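Local coordinates for protein putative drug/sodium antiporter (Escherichia coli, PDB 4Z3N) that belongs to the MATE family of membrane transporters and transports the genotoxin colibactin, probably working as a cation-coupled antiporter, at residues 118-121 against 122-126; 191-194 against 195-198; 208-211 against 212-215; 270-273 against 274-278; 409-413 against 414-418. All blocks are in the same frame, centred on the assembly; numbering follows the deposited sequence.

Interaction 1: residues 118-121 against 122-126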
# COMPACT_ATOMS: atom_id res chain seq x y z
N ILE A 118 -11.75 10.80 13.06
CA ILE A 118 -12.06 10.12 11.82
C ILE A 118 -11.76 8.62 11.96
O ILE A 118 -12.53 7.77 11.53
CB ILE A 118 -11.27 10.74 10.64
CG1 ILE A 118 -11.96 12.03 10.17
CG2 ILE A 118 -11.13 9.77 9.48
CD1 ILE A 118 -11.09 12.95 9.33
N ALA A 119 -10.63 8.33 12.58
CA ALA A 119 -10.21 6.96 12.82
C ALA A 119 -11.21 6.26 13.73
O ALA A 119 -11.48 5.07 13.57
CB ALA A 119 -8.81 6.94 13.45
N LEU A 120 -11.76 7.00 14.69
CA LEU A 120 -12.72 6.43 15.61
C LEU A 120 -14.02 6.02 14.91
O LEU A 120 -14.45 4.86 15.01
CB LEU A 120 -13.00 7.42 16.74
CG LEU A 120 -14.00 7.02 17.84
CD1 LEU A 120 -13.71 5.66 18.45
CD2 LEU A 120 -13.98 8.09 18.91
N PHE A 121 -14.64 6.96 14.19
CA PHE A 121 -15.91 6.68 13.48
C PHE A 121 -15.76 5.56 12.47
O PHE A 121 -16.68 4.78 12.22
CB PHE A 121 -16.42 7.94 12.79
CG PHE A 121 -17.27 8.81 13.66
CD1 PHE A 121 -16.71 9.60 14.64
CD2 PHE A 121 -18.65 8.84 13.48
CE1 PHE A 121 -17.50 10.42 15.45
CE2 PHE A 121 -19.45 9.66 14.29
CZ PHE A 121 -18.87 10.45 15.26
N PHE A 122 -14.59 5.50 11.85
CA PHE A 122 -14.31 4.47 10.89
C PHE A 122 -14.30 3.13 11.61
O PHE A 122 -14.79 2.14 11.08
CB PHE A 122 -12.99 4.73 10.15
CG PHE A 122 -13.17 5.13 8.71
CD1 PHE A 122 -13.33 4.17 7.72
CD2 PHE A 122 -13.19 6.47 8.35
CE1 PHE A 122 -13.50 4.53 6.39
CE2 PHE A 122 -13.37 6.85 7.02
CZ PHE A 122 -13.52 5.88 6.04
N ALA A 123 -13.77 3.10 12.83
CA ALA A 123 -13.72 1.84 13.60
C ALA A 123 -15.12 1.38 14.06
O ALA A 123 -15.44 0.20 14.00
CB ALA A 123 -12.78 1.97 14.81
N ILE A 124 -15.93 2.33 14.52
CA ILE A 124 -17.32 2.07 14.90
C ILE A 124 -18.18 1.57 13.73
O ILE A 124 -18.83 0.53 13.82
CB ILE A 124 -17.99 3.34 15.46
CG1 ILE A 124 -17.28 3.82 16.73
CG2 ILE A 124 -19.46 3.09 15.70
CD1 ILE A 124 -17.83 5.14 17.27
N VAL A 125 -18.21 2.32 12.63
CA VAL A 125 -18.97 1.89 11.47
C VAL A 125 -18.54 0.49 11.01
O VAL A 125 -19.36 -0.34 10.66
CB VAL A 125 -18.83 2.91 10.31
CG1 VAL A 125 -19.63 2.46 9.09
CG2 VAL A 125 -19.27 4.30 10.76
N ILE A 126 -17.23 0.23 11.03
CA ILE A 126 -16.71 -1.05 10.56
C ILE A 126 -17.01 -2.23 11.52
O ILE A 126 -17.30 -3.34 11.07
CB ILE A 126 -15.18 -0.97 10.32
CG1 ILE A 126 -14.87 -0.03 9.16
CG2 ILE A 126 -14.61 -2.36 10.03
CD1 ILE A 126 -13.38 0.13 8.89
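With CG1 of I118 turned beside its own backbone N (chi1 -80°), the CG2 methyl stands anti to that N and reaches along the helix to F122. F122, rotated to chi1 -109°, lays its ring alongside the isoleucine, both side chains pointing the same way, and CD2 comes 4.1 Å from I118 CG2. The ring also turns its edge to the backbone: I118 O lies near the ring plane, 3.5 Å from F122 CD2, while accepting the N-H of F122 at 3.1 Å (F122 N to I118 O). One carbonyl thus meets both the amide and the ring edge of the residue a turn later. A second apolar pair sits on another side of the helix, where the CD1 end of I124 approaches L120 CG at 4.3 Å. The I124 chain runs past L120 O, its CG1 3.5 Å from that oxygen. L120 O itself takes a nearly straight bond from I124 N (3.0 Å, 165° at the hydrogen) and a weak one from A123 N. The next turn is closed by V125 N on F121 O at 2.9 Å. All this belongs to helix 107-132, a predicted membrane span. F122 packs on M261 and M264 of helix 250-284 and on I84 of helix 75-101, whereas A119 and A123 face helix 162-177. Only hydrocarbon side chains meet here, and the polar groups taking part are peptide amides and carbonyls bonded along the helix; such chemistry suits a span where F121, I124 and V125 would probably face lipid, with L120 at the border against F163 of helix 162-177.

Interaction 2: residues 191-194 against 195-198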
# COMPACT_ATOMS: atom_id res chain seq x y z
N GLY A 191 8.11 -3.86 16.90
CA GLY A 191 6.97 -4.71 16.61
C GLY A 191 7.37 -6.09 16.15
O GLY A 191 6.75 -7.08 16.52
N ALA A 192 8.43 -6.16 15.35
CA ALA A 192 8.89 -7.42 14.77
C ALA A 192 9.59 -8.30 15.80
O ALA A 192 9.49 -9.52 15.74
CB ALA A 192 9.81 -7.15 13.59
N LEU A 193 10.31 -7.67 16.74
CA LEU A 193 10.98 -8.40 17.83
C LEU A 193 9.97 -9.01 18.77
O LEU A 193 10.05 -10.20 19.10
CB LEU A 193 11.92 -7.47 18.61
CG LEU A 193 13.23 -7.13 17.90
CD1 LEU A 193 14.04 -6.13 18.69
CD2 LEU A 193 14.02 -8.40 17.66
N VAL A 194 9.02 -8.19 19.20
CA VAL A 194 7.89 -8.63 20.01
C VAL A 194 7.17 -9.87 19.42
O VAL A 194 6.89 -10.84 20.12
CB VAL A 194 6.90 -7.47 20.19
CG1 VAL A 194 5.60 -7.94 20.83
CG2 VAL A 194 7.55 -6.40 21.02
N ASN A 195 6.87 -9.84 18.13
CA ASN A 195 6.22 -10.98 17.53
C ASN A 195 7.14 -12.20 17.52
O ASN A 195 6.68 -13.35 17.59
CB ASN A 195 5.77 -10.63 16.11
CG ASN A 195 5.17 -11.81 15.39
OD1 ASN A 195 5.76 -12.34 14.44
ND2 ASN A 195 4.01 -12.25 15.83
N ILE A 196 8.44 -11.95 17.45
CA ILE A 196 9.43 -13.03 17.40
C ILE A 196 9.49 -13.78 18.71
O ILE A 196 9.56 -15.01 18.74
CB ILE A 196 10.84 -12.50 17.07
CG1 ILE A 196 10.95 -12.23 15.57
CG2 ILE A 196 11.89 -13.52 17.49
CD1 ILE A 196 12.03 -11.21 15.21
N MET A 197 9.45 -13.03 19.80
CA MET A 197 9.50 -13.58 21.14
C MET A 197 8.17 -14.15 21.62
O MET A 197 8.14 -15.15 22.33
CB MET A 197 10.00 -12.51 22.10
CG MET A 197 11.45 -12.13 21.87
SD MET A 197 11.99 -10.64 22.75
CE MET A 197 13.53 -10.30 21.87
N LEU A 198 7.06 -13.52 21.23
CA LEU A 198 5.75 -13.89 21.76
C LEU A 198 5.19 -15.14 21.11
O LEU A 198 4.58 -15.97 21.79
CB LEU A 198 4.76 -12.74 21.59
CG LEU A 198 4.91 -11.54 22.52
CD1 LEU A 198 3.80 -10.53 22.23
CD2 LEU A 198 4.91 -11.97 23.98
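V194 and L198, one turn apart on helix 181-204, a predicted membrane span, lie side by side and point the same way. V194 has CG1 anti to its backbone N (chi1 171°), which directs that methyl along the helix. L198, its CG swung beside its own N (chi1 -74°), meets it with CD1, 3.5 Å from V194 CG1. The backbone closes the same turn through L198 N to V194 O at 2.9 Å. The two residues turn to helix 209-232, V194 against S223 and L198 against A216 and L219. I196 and L193 make a looser pair on the exposed side, methyl to methyl, with L193 CD2 4.2 Å from I196 CD1. The amide of I196 is shared between two weak bonds, to A192 O and L193 O. N195, with CG anti to its backbone N (chi1 176°), packs on A52 and D53 of helix 28-56 and on S217 of helix 209-232, so the same few residues pack against two neighbouring helices. M197 stretches out beyond CG along the exposed side, running past the carbonyl of L193: its CG stands 3.7 Å from L193 O, the oxygen that also accepts M197 N at 3.0 Å.

Interaction 3: residues 208-211 against 212-215. With OLC ((2R)-2,3-dihydroxypropyl (9Z)-octadec-9-enoate), chain G.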
# COMPACT_ATOMS: atom_id res chain seq x y z
N PHE A 208 -1.69 -21.75 23.29
CA PHE A 208 -2.76 -21.06 22.56
C PHE A 208 -2.86 -21.42 21.07
O PHE A 208 -3.75 -20.93 20.37
CB PHE A 208 -2.59 -19.56 22.71
CG PHE A 208 -3.12 -19.01 24.00
CD1 PHE A 208 -3.98 -19.77 24.78
CD2 PHE A 208 -2.77 -17.74 24.43
CE1 PHE A 208 -4.48 -19.26 25.97
CE2 PHE A 208 -3.28 -17.22 25.61
CZ PHE A 208 -4.14 -17.99 26.39
N GLY A 209 -1.95 -22.27 20.58
CA GLY A 209 -1.96 -22.67 19.18
C GLY A 209 -1.88 -21.57 18.13
O GLY A 209 -1.13 -20.60 18.28
N VAL A 210 -2.63 -21.75 17.05
CA VAL A 210 -2.72 -20.75 15.98
C VAL A 210 -3.25 -19.40 16.48
O VAL A 210 -2.74 -18.35 16.11
CB VAL A 210 -3.61 -21.24 14.83
CG1 VAL A 210 -3.96 -20.11 13.90
CG2 VAL A 210 -2.91 -22.36 14.07
N LYS A 211 -4.27 -19.45 17.34
CA LYS A 211 -4.79 -18.25 17.99
C LYS A 211 -3.67 -17.42 18.59
O LYS A 211 -3.58 -16.21 18.33
CB LYS A 211 -5.82 -18.62 19.07
CG LYS A 211 -7.18 -19.07 18.52
CD LYS A 211 -8.21 -19.33 19.63
CE LYS A 211 -7.71 -20.37 20.64
NZ LYS A 211 -8.78 -20.73 21.60
N GLY A 212 -2.79 -18.07 19.36
CA GLY A 212 -1.64 -17.41 19.96
C GLY A 212 -0.68 -16.68 19.01
O GLY A 212 -0.19 -15.60 19.36
N VAL A 213 -0.38 -17.25 17.84
CA VAL A 213 0.49 -16.55 16.89
C VAL A 213 -0.24 -15.30 16.36
O VAL A 213 0.37 -14.22 16.24
CB VAL A 213 0.95 -17.44 15.69
CG1 VAL A 213 1.82 -18.59 16.16
CG2 VAL A 213 -0.23 -17.94 14.90
N ALA A 214 -1.53 -15.46 16.05
CA ALA A 214 -2.37 -14.32 15.73
C ALA A 214 -2.31 -13.24 16.84
O ALA A 214 -2.07 -12.07 16.55
CB ALA A 214 -3.79 -14.77 15.51
N LEU A 215 -2.52 -13.64 18.09
CA LEU A 215 -2.48 -12.69 19.21
C LEU A 215 -1.09 -12.09 19.43
O LEU A 215 -0.96 -10.94 19.88
CB LEU A 215 -2.95 -13.36 20.52
CG LEU A 215 -2.75 -12.47 21.75
CD1 LEU A 215 -3.70 -11.26 21.70
CD2 LEU A 215 -2.88 -13.26 23.06
C18 OLC G . -6.31 -11.75 15.17
C17 OLC G . -5.90 -11.52 16.62
C16 OLC G . -7.11 -11.35 17.51
C15 OLC G . -6.73 -10.77 18.85
C13 OLC G . -8.05 -11.02 21.03
C14 OLC G . -7.97 -10.35 19.65
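F208 meets G212 near the start of helix 209-232, where the chain enters a predicted membrane span after the bend that follows helix 181-204. The CB of F208 rests 3.6 Å from G212 CA, directly on the glycine backbone. With no CB on G212 to run into F208 CB, the two residues can approach this closely. They also share a hydrogen bond, G212 N to F208 O at 3.2 Å, but the amide comes from above the carbonyl plane, with a C=O...N angle of 109°. G209 has a positive phi (+57°), a backbone shape that favours glycine; its carbonyl receives V213 N in a weak bond of 3.5 Å. Two residues further on, L215 N bonds to K211 O at 2.8 Å. Further out, neighbouring elements pack against these groups. F208 is bonded through its backbone to M202 of helix 181-204 and also touches the M202 side chain, which L215 reaches too, and V213 lies on D199 of that helix. V210 turns instead to L57 and I68. Beyond the first turn, the tail end of a bound monoolein runs past the helix. L215 throws its CG anti to the backbone N (chi1 172°), and its branch meets the lipid with CD1, 4.2 Å from C15 of the monoolein. The helix backbone is also touched by the lipid, whose C17 lies 3.9 Å from A214 O.

Interaction 4: residues 270-273 against 274-278. With OLC ((2R)-2,3-dihydroxypropyl (9Z)-octadec-9-enoate), chain B.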
# COMPACT_ATOMS: atom_id res chain seq x y z
N ILE A 270 -7.26 -0.85 -7.77
CA ILE A 270 -6.16 -1.77 -7.99
C ILE A 270 -6.65 -3.20 -7.75
O ILE A 270 -6.37 -4.09 -8.55
CB ILE A 270 -4.95 -1.46 -7.09
CG1 ILE A 270 -4.31 -0.15 -7.51
CG2 ILE A 270 -3.93 -2.57 -7.18
CD1 ILE A 270 -3.21 0.32 -6.55
N ALA A 271 -7.38 -3.42 -6.67
CA ALA A 271 -7.96 -4.74 -6.40
C ALA A 271 -8.89 -5.18 -7.53
O ALA A 271 -8.85 -6.34 -7.95
CB ALA A 271 -8.69 -4.74 -5.07
N VAL A 272 -9.72 -4.27 -8.04
CA VAL A 272 -10.65 -4.61 -9.13
C VAL A 272 -9.92 -4.98 -10.42
O VAL A 272 -10.37 -5.82 -11.20
CB VAL A 272 -11.61 -3.46 -9.45
CG1 VAL A 272 -12.43 -3.79 -10.69
CG2 VAL A 272 -12.50 -3.16 -8.28
N GLY A 273 -8.80 -4.30 -10.67
CA GLY A 273 -8.01 -4.53 -11.85
C GLY A 273 -7.38 -5.90 -11.76
O GLY A 273 -7.16 -6.55 -12.78
N ILE A 274 -7.10 -6.34 -10.53
CA ILE A 274 -6.54 -7.68 -10.32
C ILE A 274 -7.62 -8.76 -10.43
O ILE A 274 -7.33 -9.89 -10.77
CB ILE A 274 -5.85 -7.82 -8.95
CG1 ILE A 274 -4.59 -6.94 -8.92
CG2 ILE A 274 -5.46 -9.27 -8.71
CD1 ILE A 274 -3.82 -6.99 -7.62
N VAL A 275 -8.87 -8.38 -10.17
CA VAL A 275 -10.01 -9.25 -10.37
C VAL A 275 -10.30 -9.50 -11.87
O VAL A 275 -10.49 -10.64 -12.32
CB VAL A 275 -11.28 -8.67 -9.70
CG1 VAL A 275 -12.50 -9.44 -10.13
CG2 VAL A 275 -11.15 -8.68 -8.19
N ILE A 276 -10.34 -8.41 -12.63
CA ILE A 276 -10.60 -8.48 -14.07
C ILE A 276 -9.49 -9.24 -14.76
O ILE A 276 -9.72 -9.90 -15.77
CB ILE A 276 -10.72 -7.08 -14.68
CG1 ILE A 276 -11.99 -6.39 -14.14
CG2 ILE A 276 -10.66 -7.14 -16.22
CD1 ILE A 276 -12.04 -4.91 -14.37
N TYR A 277 -8.28 -9.12 -14.22
CA TYR A 277 -7.11 -9.85 -14.72
C TYR A 277 -7.24 -11.34 -14.43
O TYR A 277 -6.95 -12.18 -15.28
CB TYR A 277 -5.84 -9.30 -14.09
CG TYR A 277 -4.54 -9.87 -14.63
CD1 TYR A 277 -4.01 -9.41 -15.82
CD2 TYR A 277 -3.84 -10.84 -13.93
CE1 TYR A 277 -2.81 -9.90 -16.31
CE2 TYR A 277 -2.64 -11.35 -14.41
CZ TYR A 277 -2.13 -10.87 -15.60
OH TYR A 277 -0.93 -11.36 -16.09
N ASN A 278 -7.65 -11.67 -13.21
CA ASN A 278 -7.85 -13.05 -12.84
C ASN A 278 -8.96 -13.69 -13.65
O ASN A 278 -8.81 -14.80 -14.14
CB ASN A 278 -8.13 -13.15 -11.34
CG ASN A 278 -6.87 -13.07 -10.53
OD1 ASN A 278 -5.78 -12.92 -11.09
ND2 ASN A 278 -6.99 -13.16 -9.21
C18 OLC B . 0.22 -0.66 -7.72
C10 OLC B . 3.07 -4.78 -14.95
C9 OLC B . 3.10 -5.65 -13.92
C17 OLC B . 0.87 -1.52 -8.79
C11 OLC B . 1.89 -3.84 -15.14
C8 OLC B . 3.69 -7.04 -14.13
C24 OLC B . -5.01 -5.33 -16.30
C16 OLC B . 0.18 -1.28 -10.11
C12 OLC B . 0.83 -4.02 -14.07
C7 OLC B . 3.72 -7.85 -12.85
C15 OLC B . 0.89 -2.04 -11.23
C13 OLC B . 0.32 -2.65 -13.62
C6 OLC B . 2.35 -8.39 -12.52
C14 OLC B . -0.15 -2.64 -12.17
C5 OLC B . 1.71 -9.02 -13.74
C4 OLC B . 0.20 -9.08 -13.56
C3 OLC B . -0.33 -7.74 -13.11
C2 OLC B . -1.83 -7.62 -13.32
C21 OLC B . -3.19 -4.45 -14.83
C1 OLC B . -2.21 -6.16 -13.53
C22 OLC B . -4.51 -4.12 -15.52
O19 OLC B . -1.58 -5.25 -13.00
O25 OLC B . -6.40 -5.46 -16.11
O23 OLC B . -5.48 -3.77 -14.55
O20 OLC B . -3.21 -5.82 -14.45
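On helix 250-284, a predicted membrane span, V272 and I276 meet one turn apart, and the next residue pair along, G273 and Y277, faces a bound monoolein. V272 CG1, anti to its backbone N, meets I276 CD1 at 3.9 Å; the two side chains cross obliquely, and I276 N bonds to V272 O (3.0 Å). On the lipid side, Y277, CG anti to its backbone N (chi1 -174°), places one ring face against the start of the acyl chain. C2 of the lipid sits 3.6 Å above the ring plane, over its centre, and C4 lies 3.6 Å from Y277 CZ, the aliphatic-on-aromatic placement of a CH-pi contact. The ring is fixed from outside as well: its OH is hydrogen-bonded to Q375 OE1, and F292 stands edge-to-face with it. G273, having no side chain, lets the glycerol come close to the backbone, with lipid O23 3.8 Å from G273 CA. G273 O is meanwhile used within the helix, accepting Y277 N at 3.2 Å. A turn earlier, I270 CD1 touches the far end of the lipid, C18, at 3.8 Å. The tail therefore curls back along the helix, from Y277 to I270; with its CH-pi contact on Y277 and its glycerol at G273, this is a lipid bound against a predicted transmembrane helix of a MATE transporter.

Interaction 5: residues 409-413 against 414-418. With OLC ((2R)-2,3-dihydroxypropyl (9Z)-octadec-9-enoate), chain B.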
# COMPACT_ATOMS: atom_id res chain seq x y z
N THR A 409 -4.82 6.44 -11.51
CA THR A 409 -4.99 5.05 -11.13
C THR A 409 -6.01 4.35 -12.05
O THR A 409 -5.88 3.17 -12.38
CB THR A 409 -5.42 4.94 -9.68
OG1 THR A 409 -4.45 5.61 -8.87
CG2 THR A 409 -5.50 3.49 -9.25
N LEU A 410 -7.03 5.09 -12.47
CA LEU A 410 -8.05 4.56 -13.37
C LEU A 410 -7.47 4.34 -14.74
O LEU A 410 -7.78 3.37 -15.43
CB LEU A 410 -9.23 5.50 -13.46
CG LEU A 410 -10.16 5.50 -12.26
CD1 LEU A 410 -11.23 6.56 -12.43
CD2 LEU A 410 -10.77 4.12 -12.10
N MET A 411 -6.63 5.28 -15.14
CA MET A 411 -5.96 5.23 -16.42
C MET A 411 -5.00 4.06 -16.47
O MET A 411 -4.78 3.48 -17.52
CB MET A 411 -5.22 6.54 -16.68
CG MET A 411 -4.74 6.72 -18.12
SD MET A 411 -6.09 7.08 -19.26
CE MET A 411 -7.40 7.39 -18.07
N ARG A 412 -4.42 3.71 -15.32
CA ARG A 412 -3.47 2.58 -15.28
C ARG A 412 -4.15 1.21 -15.21
O ARG A 412 -3.76 0.30 -15.92
CB ARG A 412 -2.48 2.74 -14.12
CG ARG A 412 -1.24 1.85 -14.28
CD ARG A 412 -0.18 2.01 -13.19
NE ARG A 412 -0.68 1.82 -11.83
CZ ARG A 412 -0.79 2.81 -10.93
NH1 ARG A 412 -0.41 4.04 -11.25
NH2 ARG A 412 -1.27 2.55 -9.71
N HIS A 413 -5.12 1.04 -14.32
CA HIS A 413 -5.74 -0.28 -14.12
C HIS A 413 -7.06 -0.59 -14.85
O HIS A 413 -7.47 -1.74 -14.87
CB HIS A 413 -5.96 -0.51 -12.62
CG HIS A 413 -4.69 -0.64 -11.85
ND1 HIS A 413 -4.10 0.42 -11.19
CD2 HIS A 413 -3.87 -1.70 -11.66
CE1 HIS A 413 -2.98 0.01 -10.62
NE2 HIS A 413 -2.82 -1.27 -10.89
N VAL A 414 -7.73 0.39 -15.44
CA VAL A 414 -9.05 0.13 -16.04
C VAL A 414 -9.30 0.66 -17.46
O VAL A 414 -9.54 -0.12 -18.37
CB VAL A 414 -10.18 0.67 -15.14
CG1 VAL A 414 -11.52 0.49 -15.84
CG2 VAL A 414 -10.18 -0.04 -13.83
N PHE A 415 -9.28 1.98 -17.64
CA PHE A 415 -9.70 2.61 -18.90
C PHE A 415 -9.03 2.14 -20.21
O PHE A 415 -9.61 2.28 -21.29
CB PHE A 415 -9.49 4.12 -18.77
CG PHE A 415 -10.52 4.80 -17.91
CD1 PHE A 415 -11.85 4.38 -17.93
CD2 PHE A 415 -10.17 5.86 -17.09
CE1 PHE A 415 -12.79 5.00 -17.14
CE2 PHE A 415 -11.11 6.48 -16.30
CZ PHE A 415 -12.42 6.05 -16.32
N ILE A 416 -7.82 1.61 -20.13
CA ILE A 416 -7.06 1.22 -21.31
C ILE A 416 -6.95 -0.30 -21.36
O ILE A 416 -7.22 -0.92 -22.38
CB ILE A 416 -5.64 1.86 -21.36
CG1 ILE A 416 -5.72 3.39 -21.32
CG2 ILE A 416 -4.93 1.46 -22.65
CD1 ILE A 416 -6.21 3.98 -22.63
N SER A 417 -6.44 -0.85 -20.26
CA SER A 417 -6.23 -2.28 -20.08
C SER A 417 -7.40 -3.17 -20.50
O SER A 417 -7.21 -4.13 -21.26
CB SER A 417 -5.90 -2.57 -18.62
OG SER A 417 -4.60 -2.09 -18.30
N VAL A 418 -8.60 -2.88 -20.00
CA VAL A 418 -9.76 -3.73 -20.28
C VAL A 418 -10.08 -3.83 -21.79
O VAL A 418 -10.12 -4.92 -22.34
CB VAL A 418 -11.01 -3.25 -19.52
CG1 VAL A 418 -12.26 -3.87 -20.09
CG2 VAL A 418 -10.88 -3.59 -18.05
C18 OLC B . 0.22 -0.66 -7.72
C10 OLC B . 3.07 -4.78 -14.95
C9 OLC B . 3.10 -5.65 -13.92
C17 OLC B . 0.87 -1.52 -8.79
C11 OLC B . 1.89 -3.84 -15.14
C8 OLC B . 3.69 -7.04 -14.13
C24 OLC B . -5.01 -5.33 -16.30
C16 OLC B . 0.18 -1.28 -10.11
C12 OLC B . 0.83 -4.02 -14.07
C7 OLC B . 3.72 -7.85 -12.85
C15 OLC B . 0.89 -2.04 -11.23
C13 OLC B . 0.32 -2.65 -13.62
C6 OLC B . 2.35 -8.39 -12.52
C14 OLC B . -0.15 -2.64 -12.17
C5 OLC B . 1.71 -9.02 -13.74
C4 OLC B . 0.20 -9.08 -13.56
C3 OLC B . -0.33 -7.74 -13.11
C2 OLC B . -1.83 -7.62 -13.32
C21 OLC B . -3.19 -4.45 -14.83
C1 OLC B . -2.21 -6.16 -13.53
C22 OLC B . -4.51 -4.12 -15.52
O19 OLC B . -1.58 -5.25 -13.00
O25 OLC B . -6.40 -5.46 -16.11
O23 OLC B . -5.48 -3.77 -14.55
O20 OLC B . -3.21 -5.82 -14.45
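The F415 ring is met at its edge, near its plane, by the methyl of M411, with M411 CE 3.3 Å from F415 CD2, and obliquely by L410, whose CB lies 3.5 Å from F415 CE2. M411 and F415 cross at about a right angle; the methionine chain bends at chi2 (73°) and again at chi3 to bring its methyl back to the ring. H413 has its own edge partner, the monoolein tail, which lies near the imidazole plane with C16 3.5 Å from H413 CE1. The same C16 comes obliquely to the guanidinium of R412, 3.6 Å from R412 NE. These residues mark a break in a predicted membrane span, where helix 402-413 ends and helix 417-427 soon begins. L410 O reaches into the break, accepting two amides from opposite faces of its plane: V414 N, as in an alpha-helix, and F415 N, one residue further on, in a wider pi-type turn (161° at the hydrogen). Both bonds measure 3.0 Å from N to L410 O. At the last residue of the first helix, H413 O receives a hydrogen bond from lipid O23 at 2.9 Å. H413 ND1 makes a weak bond to T409 O, while R412 NH1 is tied to S389 OG. S417, starting the second helix, bonds through OG to A439 O and stands 3.4 Å from lipid C22 by that same atom.

In the fold
From the N terminus the five contacts follow in series; each joins adjoining residues, so none closes a long loop and none nests in or crosses another. Interaction 1, on helix 107-132, stands apart, its nearest atoms about 16 Å or more from the others. Interactions 2 and 3 lie on the consecutive helices 181-204 and 209-232 and touch through N195 ND2 and V213 O (4.2 Å). Interactions 4 and 5 tie helix 250-284 to the broken span 402-427: I270 CG1 meets H413 CE1 at 3.4 Å, and both contact one monoolein. Interactions 2 and 5 lie on opposite sides of the chain's centre, in different MatE sequence ranges.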